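Local coordinates for Nitrate/nitrite binding protein NrtA (Synechocystis sp., PDB 2G29) that binds nitrate in the periplasm as the solute-binding component of the NrtABCD ABC transporter, which takes up nitrate and probably also nitrite, at residues A[267-271]-A[322-328]; A[43-47]-A[319-323]; A[365-369]-A[379-383]. One frame throughout, in Å; residues are numbered along the deposited sequence.

In the fold
Interactions 1 and 2 meet on one run of chain. Y322 makes contacts in both: its ring packs against C270 of helix 253-271 in interaction 1 and against T43, D44 and P47 in interaction 2, and the two contact centres lie 7 Å apart. Interaction 2 is at the nitrate pocket, where D44 forms a salt bridge with the nitrate-binding K240, and the nearest atoms of the D44 side chain and a bound nitrate ion are about 4 Å apart. Interaction 3 lies about 13 Å from interaction 1, centre to centre, near the surface and away from the annotated sites. Two side-chain contacts tie it back: W367 NE1 to S328 OG at 2.9 Å and Q380 OE1 to W323 NE1 at 3.0 Å.

Interaction 1 (A[267-271]-A[322-328]); sequences QQWCD and YWVDNAS
Two short hydrogen bonds to the D271 carboxylate hold the loop 322-328 against the C-terminal part of helix 253-271: the amide N of Y322 gives its hydrogen to D271 OD1 at 2.8 Å, almost linearly, and the amide N of V324 gives its own to D271 OD2, also at 2.8 Å. One carboxylate thus accepts from two amides spaced i and i+2, joining a helix of the periplasmic-binding-protein fold to the loop before helix 332-344. A third bond lies a helical turn back, where S328 OG donates to Q267 OE1 at 2.7 Å. Q267 NE2 turns to the carbonyls of R120 and L121, and S328 OG also bonds W367, so this end of the loop is tied to neighbouring chain as well.

Residues 267-271 are helical, with D271 N bonded to Q267 O at 3.0 Å. The partner segment has no regular structure; D325 and N326 take left-handed backbone angles (60/39 and 55/24), which turn the chain back so that S328 faces Q267. In register, the CA atoms of Q267 and Y322 are 5.2 Å apart and those of Q268 and W323 5.7 Å.

The aromatic packing follows. Y322 (chi1 m) brings CD1 to 3.6 Å from C270 CB, with C270 SG in an oblique sulfur-aromatic contact 5.4 Å from the ring centroid. W323 (chi1 t) turns a face to Q268, whose side chain is m,t: Q268 CG makes a CH-pi contact 3.4 Å from the centroid of the W323 five-membered ring, 12° off its normal.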
# COMPACT_ATOMS: atom_id res chain seq x y z
N GLN A 267 8.38 13.13 -0.16
CA GLN A 267 8.69 11.94 0.63
C GLN A 267 9.79 12.21 1.66
O GLN A 267 9.72 11.76 2.79
CB GLN A 267 9.13 10.79 -0.27
CG GLN A 267 7.99 10.11 -1.01
CD GLN A 267 8.48 9.01 -1.92
OE1 GLN A 267 9.31 9.26 -2.80
NE2 GLN A 267 7.99 7.79 -1.71
N GLN A 268 10.83 12.94 1.24
CA GLN A 268 11.92 13.28 2.14
C GLN A 268 11.40 14.15 3.29
O GLN A 268 11.80 13.98 4.45
CB GLN A 268 13.00 14.01 1.35
CG GLN A 268 13.77 13.06 0.44
CD GLN A 268 14.74 13.79 -0.45
OE1 GLN A 268 14.39 14.26 -1.52
NE2 GLN A 268 15.97 13.88 0.01
N TRP A 269 10.50 15.06 2.95
CA TRP A 269 9.91 15.95 3.96
C TRP A 269 9.08 15.14 4.96
O TRP A 269 9.21 15.29 6.17
CB TRP A 269 9.02 16.97 3.29
CG TRP A 269 8.56 18.06 4.25
CD1 TRP A 269 9.24 19.21 4.55
CD2 TRP A 269 7.38 18.07 5.04
NE1 TRP A 269 8.54 19.94 5.48
CE2 TRP A 269 7.39 19.26 5.80
CE3 TRP A 269 6.29 17.18 5.19
CZ2 TRP A 269 6.37 19.59 6.70
CZ3 TRP A 269 5.28 17.51 6.08
CH2 TRP A 269 5.32 18.71 6.82
N CYS A 270 8.18 14.30 4.44
CA CYS A 270 7.34 13.48 5.30
C CYS A 270 8.10 12.49 6.18
O CYS A 270 7.65 12.12 7.26
CB CYS A 270 6.34 12.67 4.47
SG CYS A 270 5.06 13.58 3.67
N ASP A 271 9.25 12.05 5.72
CA ASP A 271 10.05 11.07 6.45
C ASP A 271 10.79 11.62 7.67
O ASP A 271 11.26 10.85 8.48
CB ASP A 271 11.05 10.43 5.49
CG ASP A 271 11.28 8.96 5.76
OD1 ASP A 271 10.28 8.25 6.01
OD2 ASP A 271 12.45 8.52 5.71
N TYR A 322 8.98 6.60 4.10
CA TYR A 322 8.80 7.17 2.77
C TYR A 322 10.11 7.44 2.06
O TYR A 322 10.11 7.76 0.90
CB TYR A 322 8.02 8.52 2.84
CG TYR A 322 6.77 8.43 3.70
CD1 TYR A 322 6.70 9.08 4.94
CD2 TYR A 322 5.69 7.63 3.32
CE1 TYR A 322 5.61 8.92 5.78
CE2 TYR A 322 4.60 7.47 4.15
CZ TYR A 322 4.56 8.11 5.39
OH TYR A 322 3.51 7.92 6.26
N TRP A 323 11.23 7.32 2.77
CA TRP A 323 12.50 7.61 2.14
C TRP A 323 13.66 6.81 2.72
O TRP A 323 14.43 6.23 1.96
CB TRP A 323 12.80 9.10 2.26
CG TRP A 323 13.92 9.51 1.38
CD1 TRP A 323 15.22 9.82 1.75
CD2 TRP A 323 13.85 9.70 -0.02
NE1 TRP A 323 15.94 10.19 0.65
CE2 TRP A 323 15.14 10.13 -0.46
CE3 TRP A 323 12.84 9.55 -0.97
CZ2 TRP A 323 15.41 10.40 -1.77
CZ3 TRP A 323 13.11 9.82 -2.27
CH2 TRP A 323 14.39 10.23 -2.68
N VAL A 324 13.78 6.75 4.04
CA VAL A 324 14.87 5.99 4.66
C VAL A 324 14.81 4.51 4.25
O VAL A 324 13.74 3.99 3.94
CB VAL A 324 14.83 6.10 6.23
CG1 VAL A 324 13.62 5.41 6.78
CG2 VAL A 324 16.09 5.49 6.85
N ASP A 325 15.97 3.86 4.25
CA ASP A 325 16.06 2.45 3.89
C ASP A 325 15.55 2.21 2.46
O ASP A 325 14.89 1.20 2.19
CB ASP A 325 15.30 1.58 4.92
CG ASP A 325 15.84 1.79 6.34
OD1 ASP A 325 17.08 1.83 6.49
OD2 ASP A 325 15.04 1.91 7.30
N ASN A 326 15.86 3.14 1.55
CA ASN A 326 15.49 3.03 0.13
C ASN A 326 14.00 2.84 -0.11
O ASN A 326 13.59 2.35 -1.17
CB ASN A 326 16.26 1.87 -0.52
CG ASN A 326 17.76 1.98 -0.32
OD1 ASN A 326 18.39 1.09 0.24
ND2 ASN A 326 18.34 3.08 -0.78
N ALA A 327 13.18 3.26 0.84
CA ALA A 327 11.72 3.08 0.74
C ALA A 327 11.04 3.50 -0.56
O ALA A 327 10.10 2.85 -1.02
CB ALA A 327 11.05 3.81 1.89
N SER A 328 11.49 4.61 -1.13
CA SER A 328 10.91 5.14 -2.34
C SER A 328 11.33 4.40 -3.61
O SER A 328 10.60 4.35 -4.59
CB SER A 328 11.29 6.62 -2.43
OG SER A 328 10.78 7.20 -3.60

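Interaction 2 (A[43-47]-A[319-323]); sequences TDAAP and MQKYW
Residues 319-321 are extended, and the chain bends at Y322 (-116/-9) and W323; none of it is regular strand. It passes the turn 43-47, in which a 3-10 segment (43-45) leads into helix 46-53; A46 N bonds T43 O at 2.9 Å. The backbones stay well apart, the nearest CA pairs being D44 with Q320 at 7.4 Å and P47 with Y322 at 7.8 Å, so side chains bridge the gap.

The carbonyl O of M319 accepts a hydrogen bond from N124 ND2. Q320, with phi/psi -61/135 and an m,t side chain, points toward the turn. Its OE1 comes to 3.4 Å from D44 CB and accepts a hydrogen bond from Y322 OH at 2.9 Å. Its NE2 donates to the carbonyl of G125 and to water 1 at 2.7 Å; the same water accepts the amide N of D44 at 3.1 Å, a single-water bridge between the segments.

This is the ligand cleft of a two-domain periplasmic binding protein. D44 (chi1 p) forms a salt bridge with K240, a nitrate-binding residue, and its side chain lies about 3 Å from that of Q126, another such residue, at the nearest atoms.

K321 turns to the acids D236, E317 and D325. Y322 (chi1 m, chi2 109°) packs its ring against residues 43-47: OH is 3.6 Å from T43 CG2, CE2 is 4.1 Å from D44 CA, and CD2 is 4.4 Å from P47 CD, while C270 of helix 253-271 covers it too. W323 then heads off to Q268 and D271 of that helix, with its NE1 bonded to Q380 OE1.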
# COMPACT_ATOMS: atom_id res chain seq x y z
N THR A 43 -2.63 7.37 5.57
CA THR A 43 -1.41 8.10 5.86
C THR A 43 -0.36 7.93 4.77
O THR A 43 0.39 8.87 4.50
CB THR A 43 -0.84 7.67 7.19
OG1 THR A 43 -1.90 7.70 8.15
CG2 THR A 43 0.26 8.65 7.65
N ASP A 44 -0.31 6.76 4.12
CA ASP A 44 0.70 6.58 3.08
C ASP A 44 0.43 7.34 1.76
O ASP A 44 1.21 7.24 0.81
CB ASP A 44 1.01 5.10 2.83
CG ASP A 44 -0.22 4.24 2.65
OD1 ASP A 44 -1.21 4.69 2.08
OD2 ASP A 44 -0.12 3.06 3.05
N ALA A 45 -0.64 8.13 1.73
CA ALA A 45 -0.90 9.04 0.61
C ALA A 45 -0.22 10.38 0.92
O ALA A 45 -0.20 11.26 0.09
CB ALA A 45 -2.40 9.27 0.47
N ALA A 46 0.34 10.50 2.14
CA ALA A 46 0.95 11.79 2.55
C ALA A 46 1.87 12.45 1.53
O ALA A 46 1.76 13.64 1.31
CB ALA A 46 1.69 11.65 3.88
N PRO A 47 2.77 11.70 0.91
CA PRO A 47 3.66 12.36 -0.07
C PRO A 47 2.91 13.09 -1.18
O PRO A 47 3.33 14.17 -1.59
CB PRO A 47 4.52 11.20 -0.59
CG PRO A 47 3.76 9.97 -0.26
CD PRO A 47 3.07 10.27 1.06
N MET A 319 7.52 1.29 11.54
CA MET A 319 6.58 2.34 11.15
C MET A 319 6.65 2.67 9.64
O MET A 319 7.58 2.26 8.95
CB MET A 319 6.85 3.62 11.94
CG MET A 319 8.15 4.32 11.57
SD MET A 319 8.58 5.65 12.71
CE MET A 319 7.25 6.81 12.39
N GLN A 320 5.67 3.41 9.14
CA GLN A 320 5.68 3.78 7.73
C GLN A 320 6.93 4.61 7.43
O GLN A 320 7.30 5.51 8.19
CB GLN A 320 4.39 4.51 7.35
CG GLN A 320 3.20 3.60 7.12
CD GLN A 320 2.00 4.34 6.57
OE1 GLN A 320 2.14 5.42 5.99
NE2 GLN A 320 0.73 3.94 6.61
N LYS A 321 7.60 4.28 6.33
CA LYS A 321 8.79 4.99 5.89
C LYS A 321 8.56 5.39 4.45
O LYS A 321 8.05 4.58 3.65
CB LYS A 321 10.02 4.07 5.99
CG LYS A 321 10.41 3.67 7.38
CD LYS A 321 11.41 2.52 7.30
CE LYS A 321 11.84 2.05 8.69
NZ LYS A 321 12.72 0.85 8.66
N TYR A 322 8.98 6.60 4.10
CA TYR A 322 8.80 7.17 2.77
C TYR A 322 10.11 7.44 2.06
O TYR A 322 10.11 7.76 0.90
CB TYR A 322 8.02 8.52 2.84
CG TYR A 322 6.77 8.43 3.70
CD1 TYR A 322 6.70 9.08 4.94
CD2 TYR A 322 5.69 7.63 3.32
CE1 TYR A 322 5.61 8.92 5.78
CE2 TYR A 322 4.60 7.47 4.15
CZ TYR A 322 4.56 8.11 5.39
OH TYR A 322 3.51 7.92 6.26
N TRP A 323 11.23 7.32 2.77
CA TRP A 323 12.50 7.61 2.14
C TRP A 323 13.66 6.81 2.72
O TRP A 323 14.43 6.23 1.96
CB TRP A 323 12.80 9.10 2.26
CG TRP A 323 13.92 9.51 1.38
CD1 TRP A 323 15.22 9.82 1.75
CD2 TRP A 323 13.85 9.70 -0.02
NE1 TRP A 323 15.94 10.19 0.65
CE2 TRP A 323 15.14 10.13 -0.46
CE3 TRP A 323 12.84 9.55 -0.97
CZ2 TRP A 323 15.41 10.40 -1.77
CZ3 TRP A 323 13.11 9.82 -2.27
CH2 TRP A 323 14.39 10.23 -2.68
O HOH W 1 -1.58 4.22 5.34

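Interaction 3 (A[365-369]-A[379-383]); sequences DLWRE and DQIPS
In the C-terminal part of this periplasmic binding protein, the loop after helix 364-373 folds back so that I381 and P382 pack against W367 and R368 of that helix. Residues 365-369 are regular helix (E369 N to D365 O, 3.1 Å); residues 379-380 finish a 3-10 turn, after which I381 (-111/107) and P382 (-54/140) are extended. The nearest CA pair is R368 with I381, at 7.0 Å.

Across the segments no hydrogen bond forms. The polar ends are held by other residues: W367 NE1 bonds S328 OG, Q380 OE1 takes W323 NE1, and R368 NE is in a salt bridge with E364. W367 also stacks edge-to-face on Y329, and its side chain also touches P330, so the indole packs between its own helix and the loop before helix 332-344.

Apolar packing makes the contact. W367 leaves the helix sideways, but with chi1 t its six-membered ring reaches over, bringing CZ3 to 4.1 Å from I381 CG1 and 4.3 Å from P382 CD. R368 (m,t) lays its aliphatic part along I381, with R368 CG 4.0 Å from I381 CG2. At the rim of the indole, near the ring plane, W367 CH2 lies 3.9 Å from Q380 O.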
# COMPACT_ATOMS: atom_id res chain seq x y z
N ASP A 365 13.84 3.05 -13.76
CA ASP A 365 14.76 3.85 -14.58
C ASP A 365 14.38 5.34 -14.47
O ASP A 365 15.26 6.19 -14.36
CB ASP A 365 14.77 3.41 -16.06
CG ASP A 365 13.39 3.48 -16.72
OD1 ASP A 365 12.39 3.01 -16.14
OD2 ASP A 365 13.34 4.01 -17.85
N LEU A 366 13.09 5.66 -14.52
CA LEU A 366 12.63 7.05 -14.35
C LEU A 366 12.94 7.52 -12.92
O LEU A 366 13.28 8.69 -12.70
CB LEU A 366 11.12 7.15 -14.66
CG LEU A 366 10.76 6.84 -16.10
CD1 LEU A 366 9.29 7.09 -16.36
CD2 LEU A 366 11.57 7.80 -17.01
N TRP A 367 12.84 6.61 -11.93
CA TRP A 367 13.13 6.99 -10.57
C TRP A 367 14.60 7.38 -10.45
O TRP A 367 14.92 8.43 -9.87
CB TRP A 367 12.76 5.84 -9.60
CG TRP A 367 12.84 6.21 -8.13
CD1 TRP A 367 11.78 6.54 -7.31
CD2 TRP A 367 14.02 6.28 -7.30
NE1 TRP A 367 12.22 6.81 -6.04
CE2 TRP A 367 13.59 6.65 -6.00
CE3 TRP A 367 15.39 6.07 -7.53
CZ2 TRP A 367 14.48 6.81 -4.92
CZ3 TRP A 367 16.28 6.23 -6.46
CH2 TRP A 367 15.82 6.59 -5.17
N ARG A 368 15.50 6.56 -11.00
CA ARG A 368 16.93 6.89 -10.93
C ARG A 368 17.24 8.19 -11.66
O ARG A 368 18.09 8.97 -11.18
CB ARG A 368 17.78 5.75 -11.50
CG ARG A 368 17.91 4.56 -10.56
CD ARG A 368 18.87 3.50 -11.15
NE ARG A 368 18.26 2.72 -12.22
CZ ARG A 368 18.70 2.67 -13.47
NH1 ARG A 368 19.79 3.36 -13.84
NH2 ARG A 368 18.03 1.96 -14.38
N GLU A 369 16.57 8.46 -12.78
CA GLU A 369 16.84 9.72 -13.49
C GLU A 369 16.42 10.90 -12.65
O GLU A 369 17.14 11.91 -12.56
CB GLU A 369 16.14 9.72 -14.85
CG GLU A 369 16.88 8.79 -15.83
CD GLU A 369 16.03 8.32 -16.99
OE1 GLU A 369 15.01 8.97 -17.30
OE2 GLU A 369 16.41 7.28 -17.60
N ASP A 379 24.64 6.76 -2.20
CA ASP A 379 24.38 5.58 -1.40
C ASP A 379 22.90 5.35 -1.13
O ASP A 379 22.52 4.32 -0.57
CB ASP A 379 25.17 5.66 -0.09
CG ASP A 379 24.56 6.61 0.90
OD1 ASP A 379 24.02 7.67 0.50
OD2 ASP A 379 24.64 6.30 2.11
N GLN A 380 22.08 6.33 -1.52
CA GLN A 380 20.64 6.24 -1.34
C GLN A 380 19.95 5.81 -2.63
O GLN A 380 18.73 5.71 -2.69
CB GLN A 380 20.08 7.59 -0.88
CG GLN A 380 20.34 7.88 0.60
CD GLN A 380 19.89 9.26 1.02
OE1 GLN A 380 18.89 9.78 0.52
NE2 GLN A 380 20.62 9.87 1.95
N ILE A 381 20.74 5.57 -3.67
CA ILE A 381 20.23 5.11 -4.96
C ILE A 381 20.70 3.66 -5.15
O ILE A 381 21.88 3.41 -5.42
CB ILE A 381 20.74 5.97 -6.13
CG1 ILE A 381 20.19 7.39 -6.01
CG2 ILE A 381 20.33 5.33 -7.48
CD1 ILE A 381 20.71 8.36 -7.04
N PRO A 382 19.79 2.69 -5.02
CA PRO A 382 20.15 1.27 -5.17
C PRO A 382 20.85 0.94 -6.49
O PRO A 382 20.48 1.46 -7.55
CB PRO A 382 18.80 0.56 -5.07
CG PRO A 382 18.01 1.47 -4.15
CD PRO A 382 18.35 2.84 -4.69
N SER A 383 21.85 0.06 -6.39
CA SER A 383 22.66 -0.39 -7.52
C SER A 383 21.99 -1.50 -8.31
O SER A 383 22.44 -1.86 -9.40
CB SER A 383 24.02 -0.91 -7.04
OG SER A 383 24.85 0.18 -6.66